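Beta-N-acetylhexosaminidase (Mycobacterium smegmatis, PDB 4YYF) probably hydrolyses terminal non-reducing N-acetyl-D-hexosamine residues from N-acetyl-beta-D-hexosaminides, as a member of glycosyl hydrolase family 3. Local coordinates at residues A268-L273 against L312-D317. The protein carries 1 engineered substitution. Sequence-based numbering, arbitrary orientation.
Sequences AVYNLL and LQAGAD. Engineered in segment 268-273: Val269 (natural residue Ala).
Tyr270, on helix 267-275, faces Gly315 at the point where helix 304-314 stops, and their CA atoms are 5.5 Å apart. Gly315 takes a positive phi of 138°, which turns the chain out of the helix. That conformation by itself calls for glycine, since a CB would jam against the carbonyl O of Ala314; the missing side chain also lets the two backbones come this close, for a CB on Gly315 would run into the CB of Tyr270. The phenol lies flat on the turn. The CA of Gly315 sits over the ring face, 4.0 Å from the centroid of Tyr270, as a CH-pi contact. The same face carries the next peptide: Gly315 C is 3.4 Å from Tyr270 CD1, and Ala316 N is 3.4 Å from Tyr270 CE1. In this TIM-barrel domain of family 3, the two helices belong to the outer layer; the turn then leads into strand 319-321, and Val249, Val287 and Thr289 of the inner strands also touch the tyrosine. Its CG lies anti to the carbonyl carbon (chi1 -60°), a setting that carries the ring out along the turn. At one side of the ring, Ala314 CB meets Tyr270 CE2 at 3.6 Å, while Ala314 O approaches CD2 obliquely. Further out, Ala316 CB packs 3.4 Å from Tyr270 OH. That buried hydroxyl is hydrogen-bonded to the carbonyl O of Ser264, just ahead of its own helix.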
# COMPACT_ATOMS: atom_id res chain seq x y z
N ALA A 268 -9.18 5.13 -14.78
CA ALA A 268 -10.56 4.91 -14.35
C ALA A 268 -10.66 4.51 -12.88
O ALA A 268 -11.60 4.91 -12.18
CB ALA A 268 -11.22 3.89 -15.22
N VAL A 269 -9.71 3.71 -12.41
CA VAL A 269 -9.74 3.24 -11.03
C VAL A 269 -9.57 4.39 -10.06
O VAL A 269 -10.32 4.51 -9.08
CB VAL A 269 -8.64 2.21 -10.79
CG1 VAL A 269 -8.85 1.51 -9.44
CG2 VAL A 269 -8.67 1.22 -11.87
N TYR A 270 -8.60 5.25 -10.34
CA TYR A 270 -8.32 6.38 -9.47
C TYR A 270 -9.43 7.42 -9.54
O TYR A 270 -9.82 7.97 -8.51
CB TYR A 270 -6.93 6.96 -9.78
CG TYR A 270 -5.85 5.91 -9.57
CD1 TYR A 270 -5.34 5.65 -8.31
CD2 TYR A 270 -5.38 5.15 -10.64
CE1 TYR A 270 -4.38 4.68 -8.11
CE2 TYR A 270 -4.41 4.18 -10.45
CZ TYR A 270 -3.91 3.95 -9.19
OH TYR A 270 -2.95 2.99 -9.02
N ASN A 271 -9.97 7.67 -10.73
CA ASN A 271 -11.12 8.55 -10.83
C ASN A 271 -12.29 8.03 -9.99
O ASN A 271 -12.99 8.81 -9.37
CB ASN A 271 -11.58 8.75 -12.29
CG ASN A 271 -10.62 9.58 -13.10
OD1 ASN A 271 -9.84 10.37 -12.55
ND2 ASN A 271 -10.66 9.41 -14.42
N LEU A 272 -12.48 6.72 -9.98
CA LEU A 272 -13.59 6.12 -9.23
C LEU A 272 -13.42 6.43 -7.75
O LEU A 272 -14.37 6.80 -7.06
CB LEU A 272 -13.62 4.61 -9.44
CG LEU A 272 -14.83 3.88 -8.84
CD1 LEU A 272 -16.08 4.20 -9.63
CD2 LEU A 272 -14.57 2.36 -8.80
N LEU A 273 -12.19 6.29 -7.27
CA LEU A 273 -11.85 6.52 -5.87
C LEU A 273 -11.91 8.01 -5.51
O LEU A 273 -12.51 8.38 -4.49
CB LEU A 273 -10.46 5.92 -5.57
CG LEU A 273 -9.93 5.88 -4.14
CD1 LEU A 273 -10.91 5.17 -3.20
CD2 LEU A 273 -8.55 5.19 -4.11
N LEU A 312 1.72 6.24 -11.82
CA LEU A 312 1.68 7.65 -11.45
C LEU A 312 0.87 8.46 -12.45
O LEU A 312 0.21 9.44 -12.07
CB LEU A 312 3.10 8.24 -11.31
CG LEU A 312 3.97 7.53 -10.28
CD1 LEU A 312 5.38 8.15 -10.24
CD2 LEU A 312 3.31 7.56 -8.90
N GLN A 313 0.89 8.05 -13.72
CA GLN A 313 0.04 8.67 -14.74
C GLN A 313 -1.43 8.41 -14.43
O GLN A 313 -2.28 9.28 -14.61
CB GLN A 313 0.31 8.09 -16.13
CG GLN A 313 1.56 8.55 -16.83
CD GLN A 313 1.75 7.82 -18.15
OE1 GLN A 313 1.47 6.62 -18.26
NE2 GLN A 313 2.21 8.54 -19.17
N ALA A 314 -1.72 7.19 -13.99
CA ALA A 314 -3.11 6.78 -13.77
C ALA A 314 -3.69 7.46 -12.53
O ALA A 314 -4.89 7.72 -12.47
CB ALA A 314 -3.21 5.27 -13.67
N GLY A 315 -2.86 7.72 -11.54
CA GLY A 315 -3.34 8.44 -10.38
C GLY A 315 -2.87 7.94 -9.03
O GLY A 315 -3.30 8.47 -8.00
N ALA A 316 -1.98 6.95 -9.02
CA ALA A 316 -1.40 6.51 -7.75
C ALA A 316 -0.54 7.63 -7.16
O ALA A 316 0.09 8.39 -7.90
CB ALA A 316 -0.59 5.24 -7.94
N ASP A 317 -0.51 7.72 -5.83
CA ASP A 317 0.38 8.67 -5.16
C ASP A 317 1.69 8.01 -4.81
O ASP A 317 2.69 8.68 -4.52
CB ASP A 317 -0.21 9.14 -3.84
CG ASP A 317 -1.53 9.82 -4.01
OD1 ASP A 317 -1.60 10.80 -4.78
OD2 ASP A 317 -2.50 9.36 -3.38